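Local coordinates for sigma-54 interaction domain protein (Enterococcus faecalis, PDB 3GDW), which is of unknown function, this piece being a mannose-type phosphotransferase IIA domain of a longer protein that probably binds ATP and DNA, at the interface of chains A and B. Coordinates in Å, arbitrary orientation; residue numbers count along the deposited sequence, not the author numbering. Chains: chain A/B, Sigma-54 interaction domain protein.

Contact 1: the interface of chains A and B. Residues chain A 95, 125-126, 129; chain B 125, 128-129, 132.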
loop_
_atom_site.group_PDB
_atom_site.type_symbol
_atom_site.label_atom_id
_atom_site.label_comp_id
_atom_site.label_asym_id
_atom_site.label_seq_id
_atom_site.Cartn_x
_atom_site.Cartn_y
_atom_site.Cartn_z
HETATM N N MSE A 95 4.370 4.704 2.553
HETATM C CA MSE A 95 3.779 3.391 2.799
HETATM C C MSE A 95 2.284 3.402 2.473
HETATM O O MSE A 95 1.462 2.911 3.213
HETATM C CB MSE A 95 4.096 2.869 4.216
HETATM C CG MSE A 95 4.437 1.358 4.197
HETATM SE SE MSE A 95 4.757 0.762 5.970
HETATM C CE MSE A 95 6.718 0.774 5.847
ATOM N N PHE A 125 -3.919 5.692 10.263
ATOM C CA PHE A 125 -2.826 4.781 9.997
ATOM C C PHE A 125 -2.259 4.275 11.332
ATOM O O PHE A 125 -2.052 3.079 11.519
ATOM C CB PHE A 125 -1.759 5.458 9.160
ATOM C CG PHE A 125 -0.587 4.585 8.848
ATOM C CD1 PHE A 125 -0.651 3.628 7.834
ATOM C CD2 PHE A 125 0.595 4.720 9.568
ATOM C CE1 PHE A 125 0.466 2.819 7.550
ATOM C CE2 PHE A 125 1.703 3.920 9.320
ATOM C CZ PHE A 125 1.653 2.977 8.300
ATOM N N GLU A 126 -2.040 5.182 12.272
ATOM C CA GLU A 126 -1.471 4.788 13.555
ATOM C C GLU A 126 -2.441 3.891 14.330
ATOM O O GLU A 126 -2.032 2.933 14.976
ATOM C CB GLU A 126 -1.090 6.024 14.360
ATOM C CG GLU A 126 -0.197 5.737 15.555
ATOM C CD GLU A 126 -0.960 5.198 16.746
ATOM O OE1 GLU A 126 -2.178 5.472 16.836
ATOM O OE2 GLU A 126 -0.350 4.503 17.594
ATOM N N VAL A 129 -2.363 0.261 12.708
ATOM C CA VAL A 129 -1.080 -0.353 13.081
ATOM C C VAL A 129 -1.119 -0.884 14.517
ATOM O O VAL A 129 -0.806 -2.054 14.759
ATOM C CB VAL A 129 0.120 0.598 12.909
ATOM C CG1 VAL A 129 1.360 0.019 13.618
ATOM C CG2 VAL A 129 0.418 0.783 11.455
ATOM N N PHE B 125 6.514 -0.898 10.151
ATOM C CA PHE B 125 5.331 -0.102 10.401
ATOM C C PHE B 125 5.632 0.933 11.494
ATOM O O PHE B 125 5.341 2.115 11.303
ATOM C CB PHE B 125 4.123 -0.974 10.757
ATOM C CG PHE B 125 3.361 -1.480 9.549
ATOM C CD1 PHE B 125 2.445 -0.666 8.884
ATOM C CD2 PHE B 125 3.570 -2.749 9.074
ATOM C CE1 PHE B 125 1.740 -1.132 7.764
ATOM C CE2 PHE B 125 2.867 -3.227 7.967
ATOM C CZ PHE B 125 1.951 -2.414 7.314
ATOM N N VAL B 128 7.557 3.958 10.400
ATOM C CA VAL B 128 6.711 4.877 9.640
ATOM C C VAL B 128 5.764 5.693 10.530
ATOM O O VAL B 128 5.515 6.868 10.253
ATOM C CB VAL B 128 5.905 4.130 8.529
ATOM C CG1 VAL B 128 4.797 5.047 7.920
ATOM C CG2 VAL B 128 6.851 3.691 7.450
ATOM N N VAL B 129 5.210 5.059 11.558
ATOM C CA VAL B 129 4.330 5.737 12.510
ATOM C C VAL B 129 5.093 6.905 13.138
ATOM O O VAL B 129 4.576 8.029 13.265
ATOM C CB VAL B 129 3.816 4.745 13.578
ATOM C CG1 VAL B 129 3.134 5.461 14.766
ATOM C CG2 VAL B 129 2.880 3.729 12.918
ATOM N N GLN B 132 5.965 9.696 10.466
ATOM C CA GLN B 132 4.732 10.472 10.327
ATOM C C GLN B 132 4.450 11.354 11.548
ATOM O O GLN B 132 4.073 12.527 11.401
ATOM C CB GLN B 132 3.524 9.564 10.024
ATOM C CG GLN B 132 3.413 9.171 8.545
ATOM C CD GLN B 132 2.293 8.169 8.251
ATOM O OE1 GLN B 132 1.353 8.020 9.032
ATOM N NE2 GLN B 132 2.409 7.458 7.129
#
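The two copies of Phe125 meet near the two-fold axis with different first torsions. A:Phe125 has CG opposite the backbone N (chi1 180°), which sends its ring out of helix 114-132 and across helix 114-135 of chain B. In B:Phe125 CG swings beside the backbone N (chi1 -86°), and this ring presents its CD1/CE1 rim to the tip of the other. The side chains cross at nearly a right angle; A:Phe125 CZ comes to that rim, 3.8 Å from B:Phe125 CD1, and the rings are offset, not stacked. A:Phe125 is gripped on both faces. Its own neighbour one turn on, A:Val129, lays CG2 over one face, and the amide of B:Gln132 lies off-centre over the other, tilted 51° to the ring. There B:Gln132 OE1 approaches A:Phe125 CD2 to 3.4 Å. At the far end of the ring, A:Phe125 CE2 meets B:Val128 CG1 at 3.6 Å, with B:Val129 CG2 close to the same carbon. The ring is thus wedged between successive turns of the partner helix, in a largely apolar patch, mainly helix against helix, of the A/B interface. A:Val129 CG2 serves both rings, also touching B:Phe125 CD1 at 3.6 Å. A:Glu126 takes part through its aliphatic stem: its CG rests 3.4 Å from B:Val129 CG1, while the chain bends beyond CG, turning the carboxylate aside. From the loop between strand 90-93 and helix 98-109 comes selenomethionine A:Met95. Its chain runs straight to the selenium and then bends. A:Met95 SE sits over the face of B:Phe125 near the rim, 4.0 Å from B:Phe125 CD1. The bend turns the terminal methyl onto B:Val128, whose two methyls are divided between partners: CG1 faces the A:Phe125 ring, and CG2 is pressed tightly against A:Met95 CE at 3.3 Å.

Contact 2: the interface of chains A and B. Residues chain A 11, 16, 19-20, 98; chain B 12, 16, 20, 71.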
loop_
_atom_site.group_PDB
_atom_site.type_symbol
_atom_site.label_atom_id
_atom_site.label_comp_id
_atom_site.label_asym_id
_atom_site.label_seq_id
_atom_site.Cartn_x
_atom_site.Cartn_y
_atom_site.Cartn_z
HETATM N N MSE A 11 3.519 5.418 -7.136
HETATM C CA MSE A 11 3.892 4.064 -6.661
HETATM C C MSE A 11 4.828 3.379 -7.653
HETATM O O MSE A 11 4.742 3.605 -8.866
HETATM C CB MSE A 11 2.662 3.169 -6.502
HETATM C CG MSE A 11 1.554 3.704 -5.593
HETATM SE SE MSE A 11 2.140 3.862 -3.736
HETATM C CE MSE A 11 1.800 2.037 -3.203
ATOM N N THR A 16 0.330 -0.234 -9.847
ATOM C CA THR A 16 -0.016 -0.138 -8.441
ATOM C C THR A 16 -0.797 1.136 -8.106
ATOM O O THR A 16 -1.859 1.045 -7.503
ATOM C CB THR A 16 1.218 -0.238 -7.559
ATOM O OG1 THR A 16 1.957 -1.426 -7.912
ATOM C CG2 THR A 16 0.804 -0.295 -6.088
ATOM N N SER A 19 -4.211 1.249 -10.229
ATOM C CA SER A 19 -5.172 0.305 -9.621
ATOM C C SER A 19 -5.766 0.760 -8.285
ATOM O O SER A 19 -6.970 0.581 -8.047
ATOM C CB SER A 19 -4.598 -1.105 -9.462
ATOM O OG SER A 19 -5.563 -1.938 -8.835
HETATM N N MSE A 20 -4.929 1.316 -7.406
HETATM C CA MSE A 20 -5.434 1.792 -6.126
HETATM C C MSE A 20 -6.356 2.981 -6.349
HETATM O O MSE A 20 -7.424 3.054 -5.734
HETATM C CB MSE A 20 -4.317 2.181 -5.143
HETATM C CG MSE A 20 -3.491 1.035 -4.589
HETATM SE SE MSE A 20 -2.314 1.752 -3.211
HETATM C CE MSE A 20 -1.454 3.027 -4.334
ATOM N N THR A 98 -4.203 0.819 -0.168
ATOM C CA THR A 98 -5.542 1.103 -0.676
ATOM C C THR A 98 -6.386 2.025 0.241
ATOM O O THR A 98 -6.970 3.008 -0.232
ATOM C CB THR A 98 -6.300 -0.212 -0.960
ATOM O OG1 THR A 98 -5.457 -1.077 -1.739
ATOM C CG2 THR A 98 -7.588 0.058 -1.743
ATOM N N HIS B 12 -7.864 -5.304 -2.587
ATOM C CA HIS B 12 -9.006 -4.847 -3.349
ATOM C C HIS B 12 -8.536 -4.217 -4.661
ATOM O O HIS B 12 -7.518 -3.522 -4.672
ATOM C CB HIS B 12 -9.753 -3.782 -2.551
ATOM C CG HIS B 12 -10.387 -4.303 -1.303
ATOM N ND1 HIS B 12 -9.653 -4.824 -0.257
ATOM C CD2 HIS B 12 -11.686 -4.347 -0.917
ATOM C CE1 HIS B 12 -10.477 -5.184 0.715
ATOM N NE2 HIS B 12 -11.718 -4.911 0.334
ATOM N N THR B 16 -3.605 -4.212 -7.908
ATOM C CA THR B 16 -2.736 -3.676 -6.861
ATOM C C THR B 16 -1.850 -4.755 -6.278
ATOM O O THR B 16 -0.621 -4.573 -6.210
ATOM C CB THR B 16 -3.523 -3.029 -5.729
ATOM O OG1 THR B 16 -4.451 -2.121 -6.316
ATOM C CG2 THR B 16 -2.575 -2.252 -4.805
HETATM N N MSE B 20 2.210 -4.844 -7.099
HETATM C CA MSE B 20 3.149 -4.738 -5.980
HETATM C C MSE B 20 4.060 -5.943 -5.885
HETATM O O MSE B 20 5.259 -5.772 -5.635
HETATM C CB MSE B 20 2.447 -4.607 -4.631
HETATM C CG MSE B 20 2.036 -3.267 -4.271
HETATM SE SE MSE B 20 1.328 -3.328 -2.446
HETATM C CE MSE B 20 0.632 -1.531 -2.511
ATOM N N ASP B 71 -4.729 -5.375 2.295
ATOM C CA ASP B 71 -4.864 -3.936 2.380
ATOM C C ASP B 71 -5.857 -3.506 3.478
ATOM O O ASP B 71 -5.472 -2.779 4.400
ATOM C CB ASP B 71 -5.169 -3.289 1.002
ATOM C CG ASP B 71 -6.349 -3.951 0.252
ATOM O OD1 ASP B 71 -7.004 -4.919 0.768
ATOM O OD2 ASP B 71 -6.637 -3.476 -0.869
HETATM O O HOH W 1 -6.125 -1.178 -4.488
#
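B:Thr16 loses more surface to the partner chain than any other residue of this patch, inserted against A:Ser19 and A:Met20 of the partner helix. Its hydroxyl lies beside its own backbone N (chi1 -50°), and from there both can reach A:Ser19 OG. A:Ser19 OG is hydrogen bonded to B:Thr16 OG1 at 2.8 Å; the coordinates do not show which hydroxyl donates. The same serine oxygen can accept from the B:Thr16 backbone N at 3.1 Å, capping the start of helix 16-28 from across the interface. The threonine methyl points the other way, into tight contact with A:Met20: B:Thr16 CG2 lies 3.4 Å from A:Met20 CG, the side chains crossing at about a right angle. A:Thr16 repeats this half of the arrangement, its CG2 packing 3.7 Å from CG of B:Met20. Beyond it, the terminal methyls of A:Met11 and B:Met20 meet. A:Thr98, at the start of helix 98-109, donates from OG1 to B:Asp71 OD2 at 2.8 Å. That bond takes the anti lone pair, while the backbone N of B:His12 binds OD2 on the syn side. The other carboxylate oxygen, B:Asp71 OD1, accepts from B:His12 ND1 at 2.8 Å; it lies nearly in the imidazole plane, whereas the donor stands 26° out of the carboxylate plane. Through its bonds to the backbone N and ND1 of B:His12, B:Asp71 restrains the ring and turns NE2 away from the carboxylate. In this family the histidine ending the first strand carries the phosphoryl group, and B:His12 occupies that place. Water 1 joins the halves, bridging A:Thr98 OG1, the B:His12 carbonyl O and, at 2.7 Å, B:Thr16 OG1. In the fold, the site lies at the ends of strands 6-12 and 66-70, where the presumed active site of chain B abuts helices 16-28 and 98-109 of chain A.

The C-alpha centres of contact 1 and contact 2 lie about 17 Å apart along one two-fold interface, and each has a twin with the chains exchanged. They share no residue, but A:Met95 of contact 1 belongs to the short loop that leads directly into helix 98-109, whose first residue serves contact 2. Contact 1 ties the C-terminal helices together by apolar wedging; contact 2 is more polar and joins the presumed phosphorylation site to the partner chain. Together they suggest a dimer whose association could influence active-site geometry, although the structure alone does not establish that this pair is the biological unit.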